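Local coordinates for translation initiation factor eIF2B subunit gamma (Schizosaccharomyces pombe, PDB 5B04), which acts as part of the eIF2B complex, which catalyses the exchange of GDP for GTP on the gamma subunit of translation initiation factor eIF2, at residues 173-178 against 236-241; 346-351 against 362-367; 381-386 against 398-403. The protein carries 3 engineered substitutions. All coordinates share one frame; numbering follows the deposited sequence.

Contact 1 (173-178 against 236-241)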
loop_
_atom_site.group_PDB
_atom_site.type_symbol
_atom_site.label_atom_id
_atom_site.label_comp_id
_atom_site.label_asym_id
_atom_site.label_seq_id
_atom_site.Cartn_x
_atom_site.Cartn_y
_atom_site.Cartn_z
ATOM N N VAL E 173 23.659 25.434 46.190
ATOM C CA VAL E 173 23.584 23.998 46.413
ATOM C C VAL E 173 23.256 23.683 47.868
ATOM O O VAL E 173 23.844 24.254 48.787
ATOM C CB VAL E 173 24.904 23.301 46.027
ATOM C CG1 VAL E 173 24.796 21.798 46.233
ATOM C CG2 VAL E 173 25.265 23.619 44.586
ATOM N N TYR E 174 22.304 22.779 48.068
ATOM C CA TYR E 174 21.965 22.301 49.402
ATOM C C TYR E 174 22.121 20.786 49.457
ATOM O O TYR E 174 22.313 20.141 48.427
ATOM C CB TYR E 174 20.545 22.719 49.781
ATOM C CG TYR E 174 20.388 24.212 49.957
ATOM C CD1 TYR E 174 20.084 25.030 48.876
ATOM C CD2 TYR E 174 20.552 24.805 51.201
ATOM C CE1 TYR E 174 19.943 26.397 49.032
ATOM C CE2 TYR E 174 20.413 26.169 51.367
ATOM C CZ TYR E 174 20.108 26.960 50.281
ATOM O OH TYR E 174 19.969 28.319 50.442
ATOM N N SER E 175 22.039 20.221 50.657
ATOM C CA SER E 175 22.323 18.803 50.840
ATOM C C SER E 175 21.831 18.281 52.187
ATOM O O SER E 175 21.650 19.055 53.125
ATOM C CB SER E 175 23.827 18.558 50.710
ATOM O OG SER E 175 24.547 19.309 51.670
ATOM N N PRO E 176 21.608 16.958 52.284
ATOM C CA PRO E 176 21.265 16.341 53.568
ATOM C C PRO E 176 22.361 16.559 54.606
ATOM O O PRO E 176 23.538 16.370 54.300
ATOM C CB PRO E 176 21.132 14.854 53.222
ATOM C CG PRO E 176 20.824 14.829 51.767
ATOM C CD PRO E 176 21.572 15.984 51.178
ATOM N N VAL E 177 21.977 16.962 55.813
ATOM C CA VAL E 177 22.944 17.203 56.877
ATOM C C VAL E 177 23.596 15.895 57.313
ATOM O O VAL E 177 22.982 14.830 57.233
ATOM C CB VAL E 177 22.288 17.876 58.101
ATOM C CG1 VAL E 177 23.340 18.565 58.958
ATOM C CG2 VAL E 177 21.243 18.881 57.657
ATOM N N LEU E 178 24.846 15.977 57.757
ATOM C CA LEU E 178 25.538 14.819 58.312
ATOM C C LEU E 178 24.818 14.350 59.570
ATOM O O LEU E 178 24.201 15.150 60.272
ATOM C CB LEU E 178 27.001 15.150 58.623
ATOM C CG LEU E 178 28.020 15.057 57.483
ATOM C CD1 LEU E 178 27.700 16.021 56.354
ATOM C CD2 LEU E 178 29.427 15.298 58.006
ATOM N N ASN E 236 16.046 19.644 56.754
ATOM C CA ASN E 236 16.925 18.502 56.547
ATOM C C ASN E 236 18.127 18.897 55.707
ATOM O O ASN E 236 19.049 18.109 55.499
ATOM C CB ASN E 236 16.167 17.361 55.867
ATOM C CG ASN E 236 16.918 16.046 55.919
ATOM O OD1 ASN E 236 17.777 15.838 56.776
ATOM N ND2 ASN E 236 16.615 15.158 54.981
ATOM N N LEU E 237 18.102 20.133 55.222
ATOM C CA LEU E 237 19.123 20.611 54.308
ATOM C C LEU E 237 20.062 21.610 54.967
ATOM O O LEU E 237 19.646 22.425 55.789
ATOM C CB LEU E 237 18.467 21.241 53.081
ATOM C CG LEU E 237 17.549 20.287 52.320
ATOM C CD1 LEU E 237 16.907 20.987 51.137
ATOM C CD2 LEU E 237 18.316 19.050 51.872
ATOM N N SER E 238 21.335 21.525 54.600
ATOM C CA SER E 238 22.336 22.485 55.038
ATOM C C SER E 238 23.056 23.042 53.817
ATOM O O SER E 238 23.181 22.359 52.800
ATOM C CB SER E 238 23.330 21.840 56.004
ATOM O OG SER E 238 24.010 20.759 55.389
ATOM N N ASP E 239 23.521 24.282 53.913
ATOM C CA ASP E 239 24.193 24.917 52.788
ATOM C C ASP E 239 25.577 24.319 52.563
ATOM O O ASP E 239 26.385 24.234 53.487
ATOM C CB ASP E 239 24.301 26.427 53.008
ATOM C CG ASP E 239 25.020 27.127 51.873
ATOM O OD1 ASP E 239 24.813 26.736 50.704
ATOM O OD2 ASP E 239 25.795 28.067 52.149
ATOM N N ALA E 240 25.842 23.908 51.328
ATOM C CA ALA E 240 27.142 23.358 50.965
ATOM C C ALA E 240 28.100 24.476 50.571
ATOM O O ALA E 240 29.217 24.222 50.116
ATOM C CB ALA E 240 26.997 22.357 49.831
ATOM N N HIS E 241 27.645 25.712 50.762
ATOM C CA HIS E 241 28.371 26.922 50.378
ATOM C C HIS E 241 28.907 26.859 48.952
ATOM O O HIS E 241 29.972 27.400 48.653
ATOM C CB HIS E 241 29.517 27.204 51.349
ATOM C CG HIS E 241 29.902 28.649 51.430
ATOM N ND1 HIS E 241 30.847 29.215 50.602
ATOM C CD2 HIS E 241 29.471 29.641 52.244
ATOM C CE1 HIS E 241 30.980 30.495 50.903
ATOM N NE2 HIS E 241 30.156 30.779 51.895
#
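L237 meets Y174, S175 and P176 where strand 173-176 runs antiparallel to strand 237-241, inside the large mixed sheet of the nucleotidyltransferase-like domain, a family of the GT-A clan. Its CB lies 4.2 Å from Y174 CB. The first torsion turns CG anti to the carbonyl carbon (chi1 -58°), and from CG the CD2 branch comes down on the partner backbone, 3.6 Å from S175 C and 3.9 Å from P176 N. The same side chain reaches over strand 173-176 to I319 of strand 315-319, a span that suits a long, branched apolar residue. Y174, which also packs on I319, brings its ring obliquely to its own partner in the non-hydrogen-bonded pair, CD2 standing 4.0 Å from D239 CA. P176 faces L237 in a non-hydrogen-bonded pair, a position that asks for no N-H toward the partner strand and therefore tolerates proline. Between these pairs, S238 N gives S175 O a bond of 2.9 Å, while the return bond from S175 N to S238 O is weak. The two serines share a face of the sheet and use small hydroxyls there to reach a loop: S175 OG bonds N324 O, and S238 OG bonds N325 OD1. Beyond the strand, V177 N donates to N236 O at 3.2 Å, and V177 CG2 rests against that same oxygen.

Contact 2 (346-351 against 362-367)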
loop_
_atom_site.group_PDB
_atom_site.type_symbol
_atom_site.label_atom_id
_atom_site.label_comp_id
_atom_site.label_asym_id
_atom_site.label_seq_id
_atom_site.Cartn_x
_atom_site.Cartn_y
_atom_site.Cartn_z
ATOM N N VAL E 346 48.922 3.532 53.020
ATOM C CA VAL E 346 50.098 4.302 52.662
ATOM C C VAL E 346 51.279 3.830 53.520
ATOM O O VAL E 346 51.176 3.767 54.747
ATOM C CB VAL E 346 49.819 5.812 52.840
ATOM C CG1 VAL E 346 51.018 6.528 53.371
ATOM C CG2 VAL E 346 49.362 6.428 51.524
ATOM N N ASP E 347 52.383 3.453 52.873
ATOM C CA ASP E 347 53.540 2.904 53.587
ATOM C C ASP E 347 54.816 3.718 53.399
ATOM O O ASP E 347 55.920 3.184 53.502
ATOM C CB ASP E 347 53.821 1.462 53.156
ATOM C CG ASP E 347 52.602 0.571 53.240
ATOM O OD1 ASP E 347 51.605 0.960 53.882
ATOM O OD2 ASP E 347 52.652 -0.538 52.671
ATOM N N VAL E 348 54.653 5.003 53.114
ATOM C CA VAL E 348 55.765 5.945 53.051
ATOM C C VAL E 348 56.563 5.949 54.347
ATOM O O VAL E 348 57.772 6.186 54.359
ATOM C CB VAL E 348 55.249 7.342 52.794
ATOM C CG1 VAL E 348 54.745 7.454 51.371
ATOM C CG2 VAL E 348 54.137 7.616 53.768
ATOM N N THR E 349 55.877 5.721 55.457
ATOM C CA THR E 349 56.495 5.618 56.777
ATOM C C THR E 349 56.744 4.180 57.172
ATOM O O THR E 349 56.337 3.261 56.473
ATOM C CB THR E 349 55.621 6.203 57.879
ATOM O OG1 THR E 349 56.274 6.024 59.139
ATOM C CG2 THR E 349 54.312 5.473 57.917
ATOM N N VAL E 350 57.407 3.995 58.311
ATOM C CA VAL E 350 57.762 2.664 58.787
ATOM C C VAL E 350 57.268 2.406 60.195
ATOM O O VAL E 350 57.186 3.324 61.001
ATOM C CB VAL E 350 59.269 2.450 58.770
ATOM C CG1 VAL E 350 59.564 0.964 58.755
ATOM C CG2 VAL E 350 59.882 3.128 57.556
ATOM N N SER E 351 56.952 1.143 60.476
ATOM C CA SER E 351 56.197 0.742 61.663
ATOM C C SER E 351 56.941 -0.411 62.351
ATOM O O SER E 351 57.690 -1.143 61.727
ATOM C CB SER E 351 54.768 0.397 61.267
ATOM O OG SER E 351 54.123 -0.341 62.279
ATOM N N VAL E 362 47.758 7.086 57.909
ATOM C CA VAL E 362 48.894 7.647 58.584
ATOM C C VAL E 362 49.819 8.191 57.523
ATOM O O VAL E 362 50.046 7.540 56.525
ATOM C CB VAL E 362 49.617 6.540 59.315
ATOM C CG1 VAL E 362 49.868 5.403 58.353
ATOM C CG2 VAL E 362 50.908 7.051 59.903
ATOM N N ASN E 363 50.366 9.376 57.729
ATOM C CA ASN E 363 51.155 10.012 56.685
ATOM C C ASN E 363 52.621 9.695 56.661
ATOM O O ASN E 363 53.060 8.763 57.293
ATOM C CB ASN E 363 50.962 11.514 56.653
ATOM C CG ASN E 363 50.802 12.030 55.250
ATOM O OD1 ASN E 363 50.929 11.289 54.293
ATOM N ND2 ASN E 363 50.519 13.302 55.125
ATOM N N GLU E 364 53.352 10.458 55.863
ATOM C CA GLU E 364 54.785 10.292 55.675
ATOM C C GLU E 364 55.701 10.730 56.807
ATOM O O GLU E 364 55.369 11.585 57.615
ATOM C CB GLU E 364 55.205 10.997 54.405
ATOM C CG GLU E 364 54.311 10.680 53.230
ATOM C CD GLU E 364 54.496 11.654 52.095
ATOM O OE1 GLU E 364 55.495 12.395 52.108
ATOM O OE2 GLU E 364 53.635 11.680 51.196
ATOM N N GLY E 365 56.876 10.123 56.820
ATOM C CA GLY E 365 57.936 10.382 57.780
ATOM C C GLY E 365 57.551 10.044 59.208
ATOM O O GLY E 365 58.387 10.069 60.113
ATOM N N THR E 366 56.275 9.728 59.407
ATOM C CA THR E 366 55.734 9.444 60.732
ATOM C C THR E 366 56.126 8.066 61.238
ATOM O O THR E 366 55.610 7.051 60.772
ATOM C CB THR E 366 54.196 9.551 60.741
ATOM O OG1 THR E 366 53.810 10.918 60.561
ATOM C CG2 THR E 366 53.627 9.040 62.060
ATOM N N THR E 367 56.888 7.983 62.308
ATOM C CA THR E 367 57.183 6.660 62.839
ATOM C C THR E 367 56.528 6.418 64.196
ATOM O O THR E 367 56.536 7.296 65.047
ATOM C CB THR E 367 58.691 6.435 62.913
ATOM O OG1 THR E 367 58.975 5.349 63.795
ATOM C CG2 THR E 367 59.360 7.673 63.423
#
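T366 OG1 is gripped by two backbone groups of the next coil, C383 N and G380 O, while the backbone of T366 faces T349 in the coil before it. A hydroxyl suits this buried place because it can accept from the amide and donate to the carbonyl at once. The T349 hydroxyl is modelled too close to T366 O, so its exact position is doubtful. The methyl CG2 of T349 lies 3.6 Å from N363 O and 4.2 Å from V362 CG2, the valine branch that stands anti to its own backbone N; this is an apolar touch beside a carbonyl. V362 in turn packs on I379 of strand 378-379, as T366 does, which carries the apolar layer on to the following coil.

Toward the N-terminal end of segment 346-351 the packing is between valines and their neighbours. V346 CG1 rests 3.5 Å from V362 O. The V348 side chain crosses that of E364, with the two CB atoms 4.0 Å apart; the aliphatic part of the glutamate offers a methylene surface to the valine, and the residue also packs on K381. At the other end T367 CB approaches V350 O at 3.9 Å. Between them the chain turns at G365, whose positive phi of 63° favours glycine. The two segments are thus joined by side-chain and carbonyl packing, with V346 nearest V362, T349 nearest G365 and V350 nearest T367. Successive coils stacked one on another, with small or branched residues facing inward and a turn at the corner, are typical of the left-handed beta helix, the fold assigned to this C-terminal domain.

Contact 3 (381-386 against 398-403)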
loop_
_atom_site.group_PDB
_atom_site.type_symbol
_atom_site.label_atom_id
_atom_site.label_comp_id
_atom_site.label_asym_id
_atom_site.label_seq_id
_atom_site.Cartn_x
_atom_site.Cartn_y
_atom_site.Cartn_z
ATOM N N LYS E 381 51.742 14.086 59.146
ATOM C CA LYS E 381 53.060 13.845 58.572
ATOM C C LYS E 381 54.179 13.955 59.610
ATOM O O LYS E 381 54.102 14.765 60.532
ATOM C CB LYS E 381 53.306 14.820 57.418
ATOM C CG LYS E 381 54.007 14.201 56.219
ATOM C CD LYS E 381 53.871 15.047 54.961
ATOM C CE LYS E 381 53.778 16.531 55.276
ATOM N NZ LYS E 381 53.344 17.312 54.086
ATOM N N ASN E 382 55.220 13.144 59.418
ATOM C CA ASN E 382 56.360 12.986 60.335
ATOM C C ASN E 382 56.036 13.151 61.826
ATOM O O ASN E 382 56.578 14.018 62.511
ATOM C CB ASN E 382 57.508 13.929 59.924
ATOM C CG ASN E 382 57.144 15.401 60.011
ATOM O OD1 ASN E 382 57.563 16.095 60.936
ATOM N ND2 ASN E 382 56.394 15.891 59.032
ATOM N N CYS E 383 55.161 12.281 62.321
ATOM C CA CYS E 383 54.799 12.248 63.733
ATOM C C CYS E 383 55.575 11.162 64.475
ATOM O O CYS E 383 56.170 10.281 63.856
ATOM C CB CYS E 383 53.294 12.017 63.893
ATOM S SG CYS E 383 52.264 13.373 63.304
ATOM N N VAL E 384 55.566 11.228 65.803
ATOM C CA VAL E 384 56.244 10.227 66.619
ATOM C C VAL E 384 55.307 9.625 67.658
ATOM O O VAL E 384 54.782 10.330 68.518
ATOM C CB VAL E 384 57.473 10.811 67.340
ATOM C CG1 VAL E 384 58.077 9.776 68.281
ATOM C CG2 VAL E 384 58.504 11.292 66.335
ATOM N N ILE E 385 55.094 8.318 67.573
ATOM C CA ILE E 385 54.280 7.631 68.563
ATOM C C ILE E 385 55.063 6.434 69.097
ATOM O O ILE E 385 55.942 5.919 68.423
ATOM C CB ILE E 385 52.906 7.231 67.970
ATOM C CG1 ILE E 385 52.094 8.487 67.645
ATOM C CG2 ILE E 385 52.108 6.344 68.907
ATOM C CD1 ILE E 385 50.852 8.241 66.824
ATOM N N GLY E 386 54.804 6.034 70.335
ATOM C CA GLY E 386 55.552 4.936 70.910
ATOM C C GLY E 386 55.178 4.610 72.335
ATOM O O GLY E 386 54.145 5.056 72.825
ATOM N N ASP E 398 49.985 17.105 61.374
ATOM C CA ASP E 398 51.390 16.962 61.067
ATOM C C ASP E 398 52.298 17.073 62.266
ATOM O O ASP E 398 52.048 17.844 63.176
ATOM C CB ASP E 398 51.799 18.035 60.079
ATOM C CG ASP E 398 50.781 18.257 59.031
ATOM O OD1 ASP E 398 50.569 17.336 58.237
ATOM O OD2 ASP E 398 50.194 19.347 59.001
ATOM N N ASN E 399 53.357 16.281 62.254
ATOM C CA ASN E 399 54.494 16.472 63.141
ATOM C C ASN E 399 54.172 16.656 64.609
ATOM O O ASN E 399 54.567 17.625 65.237
ATOM C CB ASN E 399 55.487 17.505 62.616
ATOM C CG ASN E 399 54.903 18.880 62.516
ATOM O OD1 ASN E 399 54.134 19.300 63.365
ATOM N ND2 ASN E 399 55.281 19.599 61.479
ATOM N N ILE E 400 53.412 15.721 65.139
ATOM C CA ILE E 400 53.153 15.668 66.576
ATOM C C ILE E 400 53.754 14.405 67.200
ATOM O O ILE E 400 53.691 13.320 66.627
ATOM C CB ILE E 400 51.642 15.752 66.895
ATOM C CG1 ILE E 400 50.901 14.486 66.462
ATOM C CG2 ILE E 400 51.031 16.977 66.241
ATOM C CD1 ILE E 400 49.438 14.496 66.835
ATOM N N VAL E 401 54.351 14.564 68.376
ATOM C CA VAL E 401 55.034 13.462 69.046
ATOM C C VAL E 401 54.214 12.937 70.225
ATOM O O VAL E 401 54.176 13.551 71.290
ATOM C CB VAL E 401 56.431 13.888 69.538
ATOM C CG1 VAL E 401 57.093 12.766 70.330
ATOM C CG2 VAL E 401 57.304 14.312 68.363
ATOM N N VAL E 402 53.562 11.796 70.024
ATOM C CA VAL E 402 52.703 11.193 71.041
ATOM C C VAL E 402 53.306 9.941 71.660
ATOM O O VAL E 402 53.409 8.933 70.985
ATOM C CB VAL E 402 51.338 10.786 70.447
ATOM C CG1 VAL E 402 50.443 10.205 71.525
ATOM C CG2 VAL E 402 50.672 11.965 69.758
ATOM N N GLU E 403 53.673 9.968 72.938
ATOM C CA GLU E 403 54.129 8.728 73.571
ATOM C C GLU E 403 53.623 8.344 74.959
ATOM O O GLU E 403 52.601 8.851 75.423
ATOM C CB GLU E 403 55.493 8.309 73.004
ATOM C CG GLU E 403 56.623 9.280 73.266
ATOM C CD GLU E 403 57.903 8.870 72.583
ATOM O OE1 GLU E 403 58.016 7.688 72.198
ATOM O OE2 GLU E 403 58.803 9.725 72.444
#
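V384 and V401 run alongside each other, their side chains on one face of the sheet, and V384 loses more surface to this contact than any other residue. CG1 is anti to the backbone N in both valines (chi1 175° in V384), so like branches face like: V384 CB sits 3.6 Å from V401 CG1, and each branch meets its counterpart. On the other face of the short parallel pair I385 CG1 packs 3.7 Å from V402 CB. Beta-branched residues fit such extended, stacked positions. V384 N donates to I400 O at 2.9 Å.

N399 repeats N382 one coil on in this left-handed beta helix, at a corner of the stack. Both asparagines have positive phi, a conformation that asparagine accepts more readily than most residues, and their side chains run alongside each other with amide planes 64° apart. N399 CA leans on N382 O at 3.3 Å, and N399 OD1 turns to a weak bond with G416 N.

Next to this corner C383 SG accepts the I400 N-H almost straight, at 3.2 Å and 174°, while the sulphur also touches I400 CG1. An alanine at C383 would probably leave I400 N without this acceptor and open a gap beside I400 CG1.

E403 lies beside G386, its CB 3.5 Å from G386 O. Glycine, with no side chain, fits beside the glutamate; E403 also packs on K369, and its OE1 stands 3.9 Å from G386 CA.

In the fold
Followed from the N terminus, the chain first makes contact 1, which closes a long loop of 57 residues by joining strand 170-176 to strand 230-245 in the mixed sheet of the nucleotidyltransferase-like domain. It then crosses to the opposite side of the chain's centre, where contacts 2 and 3 lie in the left-handed beta helix. Each of these closes a single coil, with 10 and 11 residues between its segments. All three follow in series; none nests in or crosses another. Contact 1 is about 20 Å from contact 2 at the nearest atoms, whereas contacts 2 and 3 touch, segment 362-367 lying on 381-386, so that four successive coils form one continuous stack.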